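Local coordinates for protein hypothetical bacterial 6-phosphogluconolactonase (Bacteroides fragilis, PDB 3SCY) that is a putative 6-phosphogluconolactonase, a seven-bladed beta-propeller that probably hydrolyses 6-phosphogluconolactone to 6-phosphogluconate, at residues 213-218 against 261-266. Residues are numbered along the deposited sequence; the frame is centred on the assembly and turned at random.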
loop_
_atom_site.group_PDB
_atom_site.type_symbol
_atom_site.label_atom_id
_atom_site.label_comp_id
_atom_site.label_asym_id
_atom_site.label_seq_id
_atom_site.Cartn_x
_atom_site.Cartn_y
_atom_site.Cartn_z
ATOM N N PRO A 213 8.194 -11.314 0.585
ATOM C CA PRO A 213 7.862 -9.985 1.156
ATOM C C PRO A 213 6.870 -9.210 0.318
ATOM O O PRO A 213 7.046 -9.116 -0.894
ATOM C CB PRO A 213 9.220 -9.246 1.162
ATOM C CG PRO A 213 10.230 -10.291 1.132
ATOM C CD PRO A 213 9.656 -11.509 0.471
ATOM N N ARG A 214 5.806 -8.679 0.948
ATOM C CA ARG A 214 4.797 -7.984 0.180
ATOM C C ARG A 214 4.791 -6.510 0.567
ATOM O O ARG A 214 5.389 -5.716 -0.158
ATOM C CB ARG A 214 3.397 -8.632 0.317
ATOM C CG ARG A 214 2.389 -8.078 -0.700
ATOM C CD ARG A 214 1.055 -8.824 -0.611
ATOM N NE ARG A 214 0.212 -8.509 -1.775
ATOM C CZ ARG A 214 -0.580 -7.440 -1.856
ATOM N NH1 ARG A 214 -0.707 -6.616 -0.824
ATOM N NH2 ARG A 214 -1.271 -7.204 -2.963
ATOM N N HIS A 215 4.134 -6.123 1.675
ATOM C CA HIS A 215 4.048 -4.715 2.045
ATOM C C HIS A 215 4.765 -4.431 3.339
ATOM O O HIS A 215 4.795 -5.278 4.229
ATOM C CB HIS A 215 2.576 -4.260 2.159
ATOM C CG HIS A 215 1.887 -4.011 0.849
ATOM N ND1 HIS A 215 0.557 -3.583 0.811
ATOM C CD2 HIS A 215 2.324 -4.185 -0.427
ATOM C CE1 HIS A 215 0.260 -3.432 -0.476
ATOM N NE2 HIS A 215 1.278 -3.801 -1.262
ATOM N N LEU A 216 5.311 -3.228 3.457
ATOM C CA LEU A 216 6.092 -2.743 4.603
ATOM C C LEU A 216 5.516 -1.453 5.145
ATOM O O LEU A 216 5.141 -0.565 4.360
ATOM C CB LEU A 216 7.537 -2.497 4.147
ATOM C CG LEU A 216 8.542 -2.027 5.234
ATOM C CD1 LEU A 216 8.944 -3.187 6.178
ATOM C CD2 LEU A 216 9.827 -1.507 4.576
ATOM N N ILE A 217 5.472 -1.343 6.492
ATOM C CA ILE A 217 4.996 -0.153 7.182
ATOM C C ILE A 217 5.950 0.172 8.326
ATOM O O ILE A 217 6.731 -0.689 8.769
ATOM C CB ILE A 217 3.551 -0.248 7.696
ATOM C CG1 ILE A 217 3.438 -1.450 8.690
ATOM C CG2 ILE A 217 2.539 -0.366 6.523
ATOM C CD1 ILE A 217 2.168 -1.494 9.502
ATOM N N PHE A 218 5.859 1.401 8.815
ATOM C CA PHE A 218 6.636 1.892 9.958
ATOM C C PHE A 218 5.702 2.321 11.036
ATOM O O PHE A 218 4.585 2.758 10.728
ATOM C CB PHE A 218 7.512 3.109 9.567
ATOM C CG PHE A 218 8.547 2.731 8.547
ATOM C CD1 PHE A 218 9.789 2.251 8.943
ATOM C CD2 PHE A 218 8.258 2.790 7.188
ATOM C CE1 PHE A 218 10.729 1.839 7.988
ATOM C CE2 PHE A 218 9.204 2.403 6.241
ATOM C CZ PHE A 218 10.413 1.907 6.651
ATOM N N SER A 261 -1.137 -13.904 1.916
ATOM C CA SER A 261 -1.258 -12.738 2.807
ATOM C C SER A 261 -1.176 -11.424 2.013
ATOM O O SER A 261 -0.626 -11.385 0.907
ATOM C CB SER A 261 -0.249 -12.798 3.937
ATOM O OG SER A 261 -0.594 -13.890 4.783
ATOM N N GLY A 262 -1.881 -10.413 2.522
ATOM C CA GLY A 262 -2.095 -9.193 1.766
ATOM C C GLY A 262 -1.538 -7.900 2.309
ATOM O O GLY A 262 -0.429 -7.487 1.943
ATOM N N ASP A 263 -2.337 -7.213 3.096
ATOM C CA ASP A 263 -1.967 -5.887 3.560
ATOM C C ASP A 263 -1.687 -5.837 5.077
ATOM O O ASP A 263 -1.940 -6.785 5.806
ATOM C CB ASP A 263 -3.076 -4.910 3.178
ATOM C CG ASP A 263 -2.648 -3.462 3.008
ATOM O OD1 ASP A 263 -1.404 -3.184 3.058
ATOM O OD2 ASP A 263 -3.535 -2.616 2.790
ATOM N N ILE A 264 -1.091 -4.733 5.504
ATOM C CA ILE A 264 -0.676 -4.575 6.893
ATOM C C ILE A 264 -0.789 -3.116 7.305
ATOM O O ILE A 264 -0.365 -2.210 6.580
ATOM C CB ILE A 264 0.789 -5.114 7.077
ATOM C CG1 ILE A 264 1.176 -5.169 8.567
ATOM C CG2 ILE A 264 1.821 -4.319 6.218
ATOM C CD1 ILE A 264 2.520 -5.964 8.820
ATOM N N HIS A 265 -1.395 -2.884 8.508
ATOM C CA HIS A 265 -1.603 -1.554 9.042
ATOM C C HIS A 265 -1.588 -1.551 10.545
ATOM O O HIS A 265 -2.082 -2.480 11.187
ATOM C CB HIS A 265 -2.951 -0.949 8.585
ATOM C CG HIS A 265 -3.052 -0.732 7.115
ATOM N ND1 HIS A 265 -2.674 0.470 6.541
ATOM C CD2 HIS A 265 -3.446 -1.581 6.140
ATOM C CE1 HIS A 265 -2.845 0.309 5.240
ATOM N NE2 HIS A 265 -3.285 -0.915 4.947
ATOM N N LEU A 266 -1.030 -0.486 11.101
ATOM C CA LEU A 266 -1.082 -0.253 12.516
ATOM C C LEU A 266 -2.253 0.651 12.795
ATOM O O LEU A 266 -2.537 1.564 11.995
ATOM C CB LEU A 266 0.221 0.435 12.992
ATOM C CG LEU A 266 1.427 -0.453 13.173
ATOM C CD1 LEU A 266 2.696 0.339 13.106
ATOM C CD2 LEU A 266 1.377 -1.184 14.506
#
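The His215 imidazole meets Asp263 at its edge, where ND1 donates to Asp263 OD1 at 3.0 Å, nearly straight (174°) and in the ring plane, but it reaches the carboxylate from above, the two planes being 83° apart. Over one face of the same ring lies Arg214 NH1, 3.3 Å above the ring plane and offset toward the rim. His265 NE2 grips the other oxygen, Asp263 OD2, at 2.8 Å, again within its own ring plane and above that of the carboxylate. Asp263 thus joins two imidazoles, and OD2 also accepts from Phe311 N. Arg214, with CG anti to its backbone N (chi1 -169°) and the chain extended to NE, swings NH1 onto Gly262 O at 2.9 Å, above the carbonyl plane; its NE pairs with Glu230. Further along, the contact turns apolar: Ile217 CD1 sits 3.9 Å from both Ile264 CG1 and Leu266 CG. The Ile217 CG2 methyl rests against a backbone carbonyl, 3.4 Å from Ile264 O. Strands 213-218 and 261-266 run nearly parallel, with side chains bridging them. Each is the innermost strand of its four-stranded blade, so the contact joins two adjacent propeller blades near the central channel. Arg214 and His215 form a classic beta bulge, both facing Ile228 of strand 224-229, while strand 157-162 of the preceding blade touches His215 and Ile217.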